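Local coordinates for cucumber stellacyanin (Cucumis sativus, PDB 1JER), which is a blue copper protein of the phytocyanin family that binds a copper(II) ion and probably transfers electrons, at the interface of chains A and B. Numbering follows the deposited sequence. Chains: chain A/B, Cucumber stellacyanin.

Contact 1: the interface of chains A and B. Residues chain A 42-44, 74-75; chain B 2-3, 79.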
# COMPACT_ATOMS: atom_id res chain seq x y z
N PHE A 42 -8.01 -6.28 -9.84
CA PHE A 42 -8.87 -6.16 -11.08
C PHE A 42 -7.93 -6.44 -12.27
O PHE A 42 -6.71 -6.35 -12.14
CB PHE A 42 -9.39 -4.76 -11.15
CG PHE A 42 -8.42 -3.64 -10.96
CD1 PHE A 42 -8.11 -3.18 -9.67
CD2 PHE A 42 -7.80 -3.02 -12.04
CE1 PHE A 42 -7.22 -2.12 -9.51
CE2 PHE A 42 -6.91 -1.98 -11.88
CZ PHE A 42 -6.59 -1.53 -10.60
N PRO A 43 -8.52 -6.71 -13.42
CA PRO A 43 -7.65 -6.93 -14.62
C PRO A 43 -6.96 -5.63 -14.99
O PRO A 43 -7.52 -4.54 -15.04
CB PRO A 43 -8.61 -7.40 -15.67
CG PRO A 43 -9.97 -7.24 -15.17
CD PRO A 43 -9.92 -6.85 -13.71
N ALA A 44 -5.64 -5.70 -15.18
CA ALA A 44 -4.89 -4.48 -15.51
C ALA A 44 -5.58 -3.68 -16.60
O ALA A 44 -6.30 -4.19 -17.46
CB ALA A 44 -3.47 -4.90 -15.96
N SER A 74 -2.72 -3.48 -11.17
CA SER A 74 -3.40 -4.16 -10.06
C SER A 74 -2.39 -5.18 -9.51
O SER A 74 -1.61 -5.68 -10.33
CB SER A 74 -4.65 -4.85 -10.60
OG SER A 74 -5.21 -5.79 -9.64
N PRO A 75 -2.42 -5.47 -8.25
CA PRO A 75 -3.36 -4.92 -7.28
C PRO A 75 -2.93 -3.55 -6.76
O PRO A 75 -1.73 -3.24 -6.78
CB PRO A 75 -3.18 -5.91 -6.07
CG PRO A 75 -1.74 -6.29 -6.18
CD PRO A 75 -1.49 -6.47 -7.67
N GLN B 2 -1.39 -9.15 -13.51
CA GLN B 2 -1.28 -8.53 -12.19
C GLN B 2 0.24 -8.24 -11.91
O GLN B 2 1.06 -9.03 -12.35
CB GLN B 2 -1.70 -9.55 -11.11
CG GLN B 2 -3.15 -10.04 -11.28
CD GLN B 2 -4.11 -8.86 -11.18
OE1 GLN B 2 -4.70 -8.45 -12.18
NE2 GLN B 2 -4.22 -8.34 -9.97
N SER B 3 0.47 -7.19 -11.18
CA SER B 3 1.72 -6.76 -10.61
C SER B 3 2.04 -7.69 -9.45
O SER B 3 1.16 -8.44 -9.03
CB SER B 3 1.72 -5.31 -10.17
OG SER B 3 1.66 -4.44 -11.33
N ARG B 79 3.84 0.91 -2.33
CA ARG B 79 3.71 0.78 -3.78
C ARG B 79 4.97 1.32 -4.45
O ARG B 79 5.50 2.35 -4.06
CB ARG B 79 2.49 1.54 -4.35
CG ARG B 79 2.08 0.91 -5.71
CD ARG B 79 0.74 1.42 -6.22
NE ARG B 79 -0.08 0.30 -6.77
CZ ARG B 79 -0.11 -0.02 -8.05
NH1 ARG B 79 0.13 0.92 -8.97
NH2 ARG B 79 -0.39 -1.26 -8.46
O HOH W 1 -0.60 -4.76 -13.21

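Contact 2: the interface of chains A and B. Residues chain A 2-3, 5, 35, 37, 79; chain B 74-75, 77.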
# COMPACT_ATOMS: atom_id res chain seq x y z
N GLN A 2 -1.00 -8.29 14.09
CA GLN A 2 -0.95 -7.75 12.73
C GLN A 2 -2.34 -7.08 12.42
O GLN A 2 -3.34 -7.59 12.90
CB GLN A 2 -0.83 -8.91 11.72
CG GLN A 2 0.43 -9.76 11.94
CD GLN A 2 1.68 -8.89 11.77
OE1 GLN A 2 2.37 -8.59 12.74
NE2 GLN A 2 1.91 -8.50 10.53
N SER A 3 -2.28 -6.05 11.62
CA SER A 3 -3.38 -5.34 11.01
C SER A 3 -3.95 -6.22 9.91
O SER A 3 -3.30 -7.21 9.55
CB SER A 3 -3.00 -3.98 10.48
OG SER A 3 -2.69 -3.08 11.57
N VAL A 5 -5.38 -7.05 6.03
CA VAL A 5 -5.44 -6.50 4.62
C VAL A 5 -6.78 -7.00 4.09
O VAL A 5 -7.04 -8.21 3.98
CB VAL A 5 -4.29 -7.09 3.80
CG1 VAL A 5 -4.39 -6.56 2.34
CG2 VAL A 5 -2.94 -6.68 4.41
N GLY A 35 -4.38 1.48 10.21
CA GLY A 35 -3.33 0.45 10.13
C GLY A 35 -3.71 -0.65 9.16
O GLY A 35 -2.87 -1.34 8.58
N SER A 37 -5.24 -2.34 5.63
CA SER A 37 -5.10 -1.86 4.23
C SER A 37 -6.27 -2.47 3.43
O SER A 37 -6.90 -3.41 3.86
CB SER A 37 -3.78 -2.52 3.67
OG SER A 37 -2.65 -1.91 4.31
N ARG A 79 -3.43 2.06 2.23
CA ARG A 79 -3.34 1.99 3.69
C ARG A 79 -4.40 2.90 4.31
O ARG A 79 -4.63 4.00 3.85
CB ARG A 79 -1.95 2.43 4.22
CG ARG A 79 -1.71 1.81 5.62
CD ARG A 79 -0.27 1.97 6.11
NE ARG A 79 0.22 0.71 6.74
CZ ARG A 79 0.17 0.48 8.04
NH1 ARG A 79 0.20 1.51 8.89
NH2 ARG A 79 0.11 -0.77 8.53
N SER B 74 1.78 -3.35 11.40
CA SER B 74 2.25 -4.26 10.33
C SER B 74 1.00 -5.00 9.85
O SER B 74 0.11 -5.22 10.69
CB SER B 74 3.26 -5.22 10.93
OG SER B 74 3.55 -6.34 10.04
N PRO B 75 0.93 -5.37 8.61
CA PRO B 75 1.98 -5.16 7.62
C PRO B 75 1.93 -3.76 7.01
O PRO B 75 0.85 -3.14 6.99
CB PRO B 75 1.53 -6.14 6.47
CG PRO B 75 0.04 -6.11 6.59
CD PRO B 75 -0.23 -6.12 8.09
N ILE B 77 2.56 -1.91 3.49
CA ILE B 77 2.72 -2.34 2.04
C ILE B 77 3.00 -1.07 1.25
O ILE B 77 2.22 -0.11 1.32
CB ILE B 77 1.43 -3.02 1.55
CG1 ILE B 77 1.24 -4.42 2.24
CG2 ILE B 77 1.60 -3.35 0.03
CD1 ILE B 77 -0.17 -4.70 2.65
O HOH W 2 -2.05 -3.01 6.54
O HOH W 3 -0.59 -3.87 13.49
O HOH W 4 0.09 -0.64 4.40

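Contact 1: the interface of chains A and B
B:Gln2 and B:Ser3 lie against A:Ser74 in a small, mainly polar patch of a two-fold symmetric interface, hydrogen-bonding the N-terminal segment of one copy to the 74-75 stretch of the other; whether this pairing exists outside the crystal the structure alone does not show. The carbonyl oxygen of A:Ser74 takes the backbone N-H of B:Ser3 nearly straight, O to N 2.7 Å. With its chain bent at chi2 (-61°), B:Gln2 brings its amide end back to A:Ser74, where, as modelled, NE2 donates to the hydroxyl OG at 2.8 Å, the hydroxyl tilted slightly from the amide plane. That hydroxyl, anti to its own backbone N (chi1 167°), accepts firmly from A:Phe42 N at 2.9 Å. A:Ser74 CB sits 3.7 Å above the centre of the A:Phe42 ring, bracing the serine from behind. B:Gln2 OE1 faces A:Phe42 O at 2.9 Å; both can only accept, and this placement is doubtful. Turning the amide over would relieve the contact by exchanging NE2 and OE1, with OG then the possible donor. Water 1 joins B:Ser3 OG to A:Ser74 N and O. Farther along, B:Arg79 NH2 donates to A:Pro75 O at 2.9 Å, coming from 48° above the carbonyl plane. On chain A the patch is made by the loop after strand 37-40 and the cis-proline turn leading into strand 76-79; chain B supplies the residues ahead of strand 5-7 and the end of its own strand 76-79.

Contact 2: the interface of chains A and B
The backbone N-H of A:Ser3 points in the carbonyl plane at B:Ser74 O, with a C=O...N angle of 157°, this being the carbonyl of the cis peptide bond that joins B:Ser74 to B:Pro75. Beside this link, A:Gln2 NE2 as modelled hydrogen-bonds B:Ser74 OG at 2.8 Å, though which way the amide is turned is doubtful; its carbon CD lies 4.1 Å from B:Ser74 CB. An alanine in place of A:Gln2 would probably leave the B:Ser74 hydroxyl without its amide partner from chain A and open a gap over the serine methylene. The apolar core is small: A:Val5 CG2, anti to its carbonyl carbon, meets the ring of B:Pro75 at CG, 3.7 Å away, and touches B:Ile77 CD1 tip to tip at 3.8 Å. Polar contacts flank it. The guanidinium of A:Arg79, its chain bent at chi3 (-137°), gives NH2 to B:Pro75 O, and A:Gly35 C lies over one of its faces near the rim. Water 2 is shared by B:Pro75 O, A:Gly35 O and A:Ser37 OG, the last at 2.6 Å. Water 4, in plane at the guanidinium edge, links A:Arg79 NE (2.7 Å) to B:Ile77 N (2.9 Å) and A:Ser37 OG, bridging the two chains' 76-79 strands. In the fold, chain A presents strands 5-7, 37-40 and 76-79 with the segment before the first, and chain B offers the start of its strand 76-79 and the turn ahead of it.

Contact 1 and contact 2 lie about 18 Å apart, between the centres of their C-alpha atoms, and use largely the same elements with the chains exchanged: segment 2-3, turn 74-75 and the arginine, B:Arg79 in contact 1 and A:Arg79 in contact 2. Each copy therefore both gives and receives the same set of bonds, as a two-fold axis requires. Contact 1 extends to the A:Phe42 loop, whereas contact 2 runs inward to A:Val5, A:Ser37 and B:Ile77. In the natural protein A:Gln2 and B:Gln2 would be pyrrolidone carboxylic acid, absent here, which would probably alter their side-chain bonds and urges caution about a biological dimer.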